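Side-chain contact in putative transcriptional coactivator P15 (PDB 4BG7), which is a phage homolog of the eukaryotic transcription coactivator PC4, implicated in recombination-dependent DNA replication, and probably binds DNA: residues G25-L30 / D52-T57. Numbering follows the deposited sequence.
Sequences GEQVRL and DEWFPT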
# COMPACT_ATOMS: atom_id res chain seq x y z
N GLY A 25 6.02 3.75 -18.39
CA GLY A 25 5.07 2.78 -18.96
C GLY A 25 4.96 1.41 -18.28
O GLY A 25 4.41 0.46 -18.87
N GLU A 26 5.56 1.32 -17.08
CA GLU A 26 5.07 0.47 -16.02
C GLU A 26 4.16 1.34 -15.10
O GLU A 26 4.57 2.38 -14.60
CB GLU A 26 6.24 -0.13 -15.26
CG GLU A 26 5.84 -0.78 -13.96
CD GLU A 26 6.80 -1.85 -13.55
OE1 GLU A 26 6.79 -2.91 -14.22
OE2 GLU A 26 7.54 -1.65 -12.57
N GLN A 27 2.92 0.95 -14.93
CA GLN A 27 1.94 1.72 -14.14
C GLN A 27 1.51 0.99 -12.84
O GLN A 27 1.25 -0.22 -12.85
CB GLN A 27 0.74 1.93 -14.98
CG GLN A 27 -0.51 2.32 -14.23
CD GLN A 27 -1.65 2.74 -15.15
OE1 GLN A 27 -2.50 1.97 -15.52
NE2 GLN A 27 -1.66 4.03 -15.51
N VAL A 28 1.38 1.74 -11.73
CA VAL A 28 1.17 1.13 -10.40
C VAL A 28 -0.29 1.32 -9.99
O VAL A 28 -0.73 2.43 -9.82
CB VAL A 28 2.10 1.82 -9.35
CG1 VAL A 28 2.04 1.10 -8.04
CG2 VAL A 28 3.53 1.87 -9.84
N ARG A 29 -1.07 0.23 -9.86
CA ARG A 29 -2.48 0.34 -9.42
C ARG A 29 -2.76 -0.32 -8.09
O ARG A 29 -2.46 -1.49 -7.88
CB ARG A 29 -3.49 -0.23 -10.42
CG ARG A 29 -3.42 0.46 -11.76
CD ARG A 29 -4.69 0.28 -12.53
NE ARG A 29 -4.37 0.68 -13.88
CZ ARG A 29 -5.25 0.79 -14.87
NH1 ARG A 29 -6.54 0.53 -14.66
NH2 ARG A 29 -4.80 1.16 -16.09
N LEU A 30 -3.31 0.46 -7.17
CA LEU A 30 -3.81 -0.03 -5.89
C LEU A 30 -5.01 -0.88 -6.16
O LEU A 30 -6.04 -0.41 -6.72
CB LEU A 30 -4.23 1.09 -4.93
CG LEU A 30 -4.55 0.67 -3.49
CD1 LEU A 30 -3.30 0.07 -2.90
CD2 LEU A 30 -4.99 1.95 -2.73
N ASP A 52 0.46 2.12 -27.11
CA ASP A 52 0.23 2.99 -25.97
C ASP A 52 -1.11 2.71 -25.23
O ASP A 52 -1.75 3.64 -24.76
CB ASP A 52 0.34 4.48 -26.35
CG ASP A 52 1.78 4.94 -26.55
OD1 ASP A 52 2.55 4.95 -25.62
OD2 ASP A 52 2.11 5.35 -27.65
N GLU A 53 -1.53 1.45 -25.20
CA GLU A 53 -2.66 0.99 -24.40
C GLU A 53 -2.11 0.22 -23.21
O GLU A 53 -1.06 -0.43 -23.30
CB GLU A 53 -3.58 0.09 -25.26
CG GLU A 53 -4.15 0.82 -26.47
CD GLU A 53 -5.07 -0.01 -27.33
OE1 GLU A 53 -5.17 -1.22 -27.14
OE2 GLU A 53 -5.72 0.55 -28.23
N TRP A 54 -2.84 0.25 -22.10
CA TRP A 54 -2.47 -0.39 -20.83
C TRP A 54 -3.04 -1.78 -20.78
O TRP A 54 -4.23 -2.01 -21.05
CB TRP A 54 -3.07 0.37 -19.67
CG TRP A 54 -2.43 1.71 -19.51
CD1 TRP A 54 -2.98 2.96 -19.81
CD2 TRP A 54 -1.08 1.98 -19.04
NE1 TRP A 54 -2.07 3.94 -19.56
CE2 TRP A 54 -0.92 3.42 -19.09
CE3 TRP A 54 -0.03 1.20 -18.63
CZ2 TRP A 54 0.25 4.02 -18.74
CZ3 TRP A 54 1.16 1.81 -18.28
CH2 TRP A 54 1.28 3.21 -18.33
N PHE A 55 -2.15 -2.73 -20.48
CA PHE A 55 -2.46 -4.12 -20.39
C PHE A 55 -2.23 -4.55 -18.93
O PHE A 55 -1.12 -4.45 -18.43
CB PHE A 55 -1.54 -4.93 -21.32
CG PHE A 55 -1.96 -4.92 -22.75
CD1 PHE A 55 -1.77 -3.78 -23.54
CD2 PHE A 55 -2.51 -6.06 -23.34
CE1 PHE A 55 -2.18 -3.77 -24.86
CE2 PHE A 55 -2.96 -6.05 -24.66
CZ PHE A 55 -2.76 -4.91 -25.43
N PRO A 56 -3.26 -5.05 -18.25
CA PRO A 56 -3.05 -5.64 -16.92
C PRO A 56 -2.12 -6.81 -16.97
O PRO A 56 -2.30 -7.68 -17.82
CB PRO A 56 -4.44 -6.10 -16.49
CG PRO A 56 -5.30 -6.13 -17.71
CD PRO A 56 -4.63 -5.25 -18.76
N THR A 57 -1.14 -6.88 -16.07
CA THR A 57 -0.30 -8.07 -15.96
C THR A 57 -0.57 -8.82 -14.70
O THR A 57 -1.27 -8.36 -13.78
CB THR A 57 1.20 -7.72 -16.05
OG1 THR A 57 1.68 -7.26 -14.77
CG2 THR A 57 1.48 -6.67 -17.14
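On the PC4-type antiparallel sheet, the indole of Trp54 lies against the amide of Gln27, joining two strands that are not neighbours: strand 26-35 and strand 54-64, outermost of the sheet within this chain, are separated by strand 38-48. No hydrogen bond links the two segments; their axes pass 8.8 Å apart at 61°, and mainly side chains bridge the gap. Most of the bridging is an amide-on-aromatic stack. Gln27 turns CG away from its main-chain nitrogen (chi1 163°) and then runs extended, which carries the carboxamide across one face of the indole, its plane 18° from that of the ring. NE2 sits 3.7 Å from Trp54 CE2, over the face but offset toward the rim, while OE1 is 3.8 Å from Trp54 CD2. Nearer the backbone, Gln27 CB presses on the same face, at 3.3 Å from Trp54 CZ3, and Gly25 O meets that carbon obliquely.

A second layer holds the amide. Arg29, two residues along the same strand, reaches Gln27 OE1 side-on with both NE and NH2, the acceptor lying at the edge of the guanidinium and close to its plane. The two bonds differ: NH2 lies in the carbonyl plane, though its 2.5 Å separation from OE1 is doubtfully short, whereas NE, at 2.8 Å from the same oxygen, comes from above that plane. Such a grip would tend to limit amide rotation and may polarise the carbonyl. Toward Trp54 itself the guanidinium is steeply inclined, and any cation-pi attraction is long and weak; Arg29 also makes a cation-pi contact with Trp46 on the intervening strand. A glutamine amide laid on a tryptophan and held by an arginine of its own strand illustrates side-chain packing between non-adjacent strands on one face of a twisted antiparallel sheet.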